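Putative S41 protease (Bacteroides fragilis NCTC 9343, PDB 3K50) is of unconfirmed function but probably acts as a serine protease of the S41 peptidase family, cutting peptide bonds in protein substrates. Local coordinates at residues A326-P338 with F342-A354. Residues are numbered along the deposited sequence; the frame is centred on the assembly and turned at random. Where two conformers were deposited one is given.
Sequences AGEYVATKPFVHP and FILNLVVCNVYNA
A beta hairpin whose arms are strands 330-336 and 342-352 pairs A331 with C349, K333 with L346 and F335 with L344, all hydrogen-bonded antiparallel pairs. Between the first two the register slips by one residue: V348 N and C349 N both face A331 O, which accepts a 2.9 Å bond from V348 N in its carbonyl plane and a weak 3.5 Å bond from C349 N. This is a classic beta bulge, and past it the A331 N to C349 O bond, 2.9 Å, is nearly straight at 177°. At the turn end H337 N reaches F342 O at 3.0 Å. There F342 holds CG between its backbone N and carbonyl carbon (chi1 67°), which brings one ring face under H337 CB, a CH-pi contact of 4.0 Å to the ring centroid; the two rings themselves meet obliquely, their planes at 38°. The imidazole is further fixed by H337 ND1, which accepts a hydrogen bond from T339 N, and by W18 packing edge-to-face.

The hairpin belongs to a small antiparallel sheet within the S41 family region, in which 342-352 also pairs with strands 62-65 and 258-263. On the face shared by A331, F335, L344 and L346, V348 CG1 lies at the edge of the F335 ring, in its plane, 3.8 Å from CE1, while helix 18-26 packs on F335 and L344 through V22. A331 CB meets V351 CG2, two residues beyond the bulge residue C349. The V330 and V347 side chains lie roughly perpendicular, V330 CG2 touching V347 CG1 at 3.6 Å. Beside Y329 and V351, one water donates to Y329 O and N350 OD1 and accepts from V351 N, bridging a 4.3 Å separation between Y329 O and V351 N.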
loop_
_atom_site.group_PDB
_atom_site.type_symbol
_atom_site.label_atom_id
_atom_site.label_comp_id
_atom_site.label_asym_id
_atom_site.label_seq_id
_atom_site.Cartn_x
_atom_site.Cartn_y
_atom_site.Cartn_z
ATOM N N ALA A 326 8.743 -1.478 4.172
ATOM C CA ALA A 326 9.402 -2.365 3.197
ATOM C C ALA A 326 10.867 -2.057 2.908
ATOM O O ALA A 326 11.640 -2.948 2.558
ATOM C CB ALA A 326 8.653 -2.341 1.882
ATOM N N GLY A 327 11.237 -0.811 3.031
ATOM C CA GLY A 327 12.633 -0.416 2.718
ATOM C C GLY A 327 12.879 0.029 1.271
ATOM O O GLY A 327 14.025 0.077 0.803
ATOM N N GLU A 328 11.830 0.366 0.533
ATOM C CA GLU A 328 12.010 0.820 -0.863
ATOM C C GLU A 328 12.354 2.343 -0.884
ATOM O O GLU A 328 11.497 3.155 -0.961
ATOM C CB GLU A 328 10.779 0.454 -1.721
ATOM C CG GLU A 328 10.982 0.656 -3.195
ATOM C CD GLU A 328 9.818 0.100 -3.951
ATOM O OE1 GLU A 328 9.747 -1.137 -4.048
ATOM O OE2 GLU A 328 8.963 0.900 -4.401
ATOM N N TYR A 329 13.644 2.701 -0.814
ATOM C CA TYR A 329 14.045 4.096 -0.607
ATOM C C TYR A 329 14.323 4.885 -1.896
ATOM O O TYR A 329 14.867 5.986 -1.815
ATOM C CB TYR A 329 15.292 4.149 0.334
ATOM C CG TYR A 329 16.467 3.388 -0.170
ATOM C CD1 TYR A 329 16.636 2.037 0.132
ATOM C CD2 TYR A 329 17.437 3.994 -0.960
ATOM C CE1 TYR A 329 17.715 1.341 -0.326
ATOM C CE2 TYR A 329 18.522 3.261 -1.488
ATOM C CZ TYR A 329 18.672 1.954 -1.159
ATOM O OH TYR A 329 19.764 1.254 -1.654
ATOM N N VAL A 330 14.023 4.275 -3.053
ATOM C CA VAL A 330 14.210 4.864 -4.385
ATOM C C VAL A 330 12.869 4.754 -5.106
ATOM O O VAL A 330 11.980 4.013 -4.635
ATOM C CB VAL A 330 15.337 4.180 -5.168
ATOM C CG1 VAL A 330 16.731 4.608 -4.636
ATOM C CG2 VAL A 330 15.163 2.666 -5.128
ATOM N N ALA A 331 12.669 5.546 -6.168
ATOM C CA ALA A 331 11.397 5.538 -6.866
ATOM C C ALA A 331 11.517 4.832 -8.190
ATOM O O ALA A 331 12.556 4.948 -8.871
ATOM C CB ALA A 331 10.909 6.991 -7.089
ATOM N N THR A 332 10.436 4.155 -8.574
ATOM C CA THR A 332 10.332 3.525 -9.865
ATOM C C THR A 332 9.412 4.328 -10.793
ATOM O O THR A 332 8.585 5.147 -10.327
ATOM C CB THR A 332 9.754 2.114 -9.750
ATOM O OG1 THR A 332 8.429 2.182 -9.208
ATOM C CG2 THR A 332 10.691 1.172 -8.837
ATOM N N LYS A 333 9.603 4.150 -12.092
ATOM C CA LYS A 333 8.670 4.684 -13.090
ATOM C C LYS A 333 8.351 3.521 -14.050
ATOM O O LYS A 333 9.168 2.628 -14.239
ATOM C CB LYS A 333 9.248 5.895 -13.820
ATOM C CG LYS A 333 8.315 7.107 -13.827
ATOM C CD LYS A 333 9.045 8.344 -13.250
ATOM C CE LYS A 333 8.106 9.468 -12.795
ATOM N NZ LYS A 333 8.771 10.323 -11.747
ATOM N N PRO A 334 7.124 3.476 -14.579
ATOM C CA PRO A 334 6.761 2.455 -15.564
ATOM C C PRO A 334 7.224 2.727 -17.005
ATOM O O PRO A 334 7.157 3.868 -17.476
ATOM C CB PRO A 334 5.246 2.469 -15.541
ATOM C CG PRO A 334 4.881 3.833 -15.083
ATOM C CD PRO A 334 5.967 4.316 -14.191
ATOM N N PHE A 335 7.712 1.675 -17.670
ATOM C CA PHE A 335 8.082 1.722 -19.066
ATOM C C PHE A 335 7.351 0.524 -19.681
ATOM O O PHE A 335 7.492 -0.594 -19.201
ATOM C CB PHE A 335 9.600 1.630 -19.245
ATOM C CG PHE A 335 10.347 2.789 -18.661
ATOM C CD1 PHE A 335 10.734 2.788 -17.340
ATOM C CD2 PHE A 335 10.634 3.904 -19.444
ATOM C CE1 PHE A 335 11.440 3.890 -16.798
ATOM C CE2 PHE A 335 11.285 5.006 -18.908
ATOM C CZ PHE A 335 11.653 5.002 -17.560
ATOM N N VAL A 336 6.544 0.770 -20.700
ATOM C CA VAL A 336 5.760 -0.285 -21.374
ATOM C C VAL A 336 6.499 -0.803 -22.574
ATOM O O VAL A 336 6.996 0.001 -23.374
ATOM C CB VAL A 336 4.384 0.245 -21.817
ATOM C CG1 VAL A 336 3.484 -0.892 -22.260
ATOM C CG2 VAL A 336 3.712 0.972 -20.670
ATOM N N HIS A 337 6.625 -2.132 -22.702
ATOM C CA HIS A 337 7.305 -2.722 -23.861
ATOM C C HIS A 337 6.490 -2.339 -25.105
ATOM O O HIS A 337 5.274 -2.344 -25.036
ATOM C CB HIS A 337 7.386 -4.236 -23.797
ATOM C CG HIS A 337 8.291 -4.845 -24.829
ATOM N ND1 HIS A 337 7.885 -5.105 -26.123
ATOM C CD2 HIS A 337 9.575 -5.280 -24.753
ATOM C CE1 HIS A 337 8.886 -5.633 -26.807
ATOM N NE2 HIS A 337 9.917 -5.782 -25.989
ATOM N N PRO A 338 7.151 -2.012 -26.222
ATOM C CA PRO A 338 6.377 -1.626 -27.432
ATOM C C PRO A 338 5.390 -2.663 -27.951
ATOM O O PRO A 338 4.304 -2.307 -28.381
ATOM C CB PRO A 338 7.454 -1.401 -28.484
ATOM C CG PRO A 338 8.699 -1.137 -27.714
ATOM C CD PRO A 338 8.602 -1.909 -26.438
ATOM N N PHE A 342 4.203 -6.073 -21.508
ATOM C CA PHE A 342 4.532 -6.077 -20.096
ATOM C C PHE A 342 5.010 -4.677 -19.761
ATOM O O PHE A 342 5.295 -3.869 -20.642
ATOM C CB PHE A 342 5.574 -7.127 -19.720
ATOM C CG PHE A 342 6.957 -6.885 -20.285
ATOM C CD1 PHE A 342 7.893 -6.141 -19.587
ATOM C CD2 PHE A 342 7.337 -7.489 -21.466
ATOM C CE1 PHE A 342 9.191 -5.991 -20.073
ATOM C CE2 PHE A 342 8.613 -7.342 -21.976
ATOM C CZ PHE A 342 9.549 -6.593 -21.285
ATOM N N ILE A 343 5.049 -4.409 -18.476
ATOM C CA ILE A 343 5.490 -3.133 -17.926
ATOM C C ILE A 343 6.713 -3.408 -17.062
ATOM O O ILE A 343 6.672 -4.325 -16.211
ATOM C CB ILE A 343 4.447 -2.502 -17.005
ATOM C CG1 ILE A 343 3.108 -2.258 -17.726
ATOM C CG2 ILE A 343 5.002 -1.174 -16.393
ATOM C CD1 ILE A 343 1.971 -1.985 -16.777
ATOM N N LEU A 344 7.770 -2.632 -17.325
ATOM C CA LEU A 344 9.017 -2.601 -16.541
ATOM C C LEU A 344 8.907 -1.427 -15.588
ATOM O O LEU A 344 8.888 -0.283 -16.041
ATOM C CB LEU A 344 10.229 -2.378 -17.423
ATOM C CG LEU A 344 11.597 -2.105 -16.740
ATOM C CD1 LEU A 344 11.894 -3.228 -15.723
ATOM C CD2 LEU A 344 12.739 -1.999 -17.756
ATOM N N ASN A 345 8.712 -1.720 -14.297
ATOM C CA ASN A 345 8.687 -0.718 -13.242
ATOM C C ASN A 345 10.142 -0.618 -12.793
ATOM O O ASN A 345 10.640 -1.496 -12.089
ATOM C CB ASN A 345 7.752 -1.116 -12.121
ATOM C CG ASN A 345 6.272 -0.966 -12.518
ATOM O OD1 ASN A 345 5.538 -1.951 -12.677
ATOM N ND2 ASN A 345 5.864 0.260 -12.741
ATOM N N LEU A 346 10.838 0.392 -13.317
ATOM C CA LEU A 346 12.282 0.548 -13.116
ATOM C C LEU A 346 12.710 1.642 -12.139
ATOM O O LEU A 346 12.152 2.726 -12.170
ATOM C CB LEU A 346 12.885 0.836 -14.473
ATOM C CG LEU A 346 14.414 0.960 -14.610
ATOM C CD1 LEU A 346 15.049 -0.391 -14.435
ATOM C CD2 LEU A 346 14.715 1.545 -16.045
ATOM N N VAL A 347 13.679 1.361 -11.266
ATOM C CA VAL A 347 14.234 2.406 -10.399
ATOM C C VAL A 347 14.855 3.473 -11.304
ATOM O O VAL A 347 15.770 3.184 -12.082
ATOM C CB VAL A 347 15.309 1.869 -9.417
ATOM C CG1 VAL A 347 15.965 3.005 -8.634
ATOM C CG2 VAL A 347 14.720 0.879 -8.473
ATOM N N VAL A 348 14.375 4.704 -11.175
ATOM C CA VAL A 348 14.856 5.846 -11.959
ATOM C C VAL A 348 15.515 6.963 -11.104
ATOM O O VAL A 348 16.482 7.610 -11.556
ATOM C CB VAL A 348 13.710 6.449 -12.844
ATOM C CG1 VAL A 348 13.318 5.423 -13.924
ATOM C CG2 VAL A 348 12.531 6.941 -11.983
ATOM N N CYS A 349 15.068 7.163 -9.872
ATOM C CA CYS A 349 15.662 8.217 -9.040
ATOM C C CYS A 349 15.666 7.989 -7.565
ATOM O O CYS A 349 14.883 7.238 -7.022
ATOM C CB CYS A 349 14.972 9.562 -9.257
ATOM S SG CYS A 349 13.208 9.703 -8.834
ATOM N N ASN A 350 16.634 8.651 -6.934
ATOM C CA ASN A 350 16.675 8.842 -5.497
ATOM C C ASN A 350 15.608 9.862 -5.121
ATOM O O ASN A 350 15.208 10.727 -5.955
ATOM C CB ASN A 350 18.045 9.366 -5.059
ATOM C CG ASN A 350 19.059 8.306 -5.006
ATOM O OD1 ASN A 350 18.985 7.405 -4.171
ATOM N ND2 ASN A 350 20.002 8.383 -5.856
ATOM N N VAL A 351 15.062 9.725 -3.920
ATOM C CA VAL A 351 14.041 10.650 -3.409
ATOM C C VAL A 351 14.466 11.130 -1.996
ATOM O O VAL A 351 14.167 10.494 -0.985
ATOM C CB VAL A 351 12.650 9.995 -3.361
ATOM C CG1 VAL A 351 11.588 11.036 -2.952
ATOM C CG2 VAL A 351 12.335 9.404 -4.664
ATOM N N TYR A 352 15.270 12.196 -1.935
ATOM C CA TYR A 352 15.746 12.701 -0.648
ATOM C C TYR A 352 14.742 13.631 -0.027
ATOM O O TYR A 352 14.031 14.323 -0.739
ATOM C CB TYR A 352 17.043 13.457 -0.809
ATOM C CG TYR A 352 18.153 12.622 -1.556
ATOM C CD1 TYR A 352 18.615 11.408 -1.041
ATOM C CD2 TYR A 352 18.701 13.064 -2.714
ATOM C CE1 TYR A 352 19.597 10.652 -1.672
ATOM C CE2 TYR A 352 19.738 12.304 -3.364
ATOM C CZ TYR A 352 20.172 11.124 -2.815
ATOM O OH TYR A 352 21.135 10.344 -3.418
ATOM N N ASN A 353 14.750 13.693 1.297
ATOM C CA ASN A 353 13.960 14.670 2.012
ATOM C C ASN A 353 14.738 16.012 1.977
ATOM O O ASN A 353 15.812 16.110 1.381
ATOM C CB ASN A 353 13.625 14.220 3.456
ATOM C CG ASN A 353 14.821 13.989 4.341
ATOM O OD1 ASN A 353 15.944 14.493 4.128
ATOM N ND2 ASN A 353 14.563 13.235 5.417
ATOM N N ALA A 354 14.228 17.011 2.683
ATOM C CA ALA A 354 14.832 18.360 2.704
ATOM C C ALA A 354 16.208 18.352 3.372
ATOM O O ALA A 354 16.990 19.255 3.152
ATOM C CB ALA A 354 13.890 19.329 3.418
HETATM O O HOH W 1 16.623 7.836 -2.486
#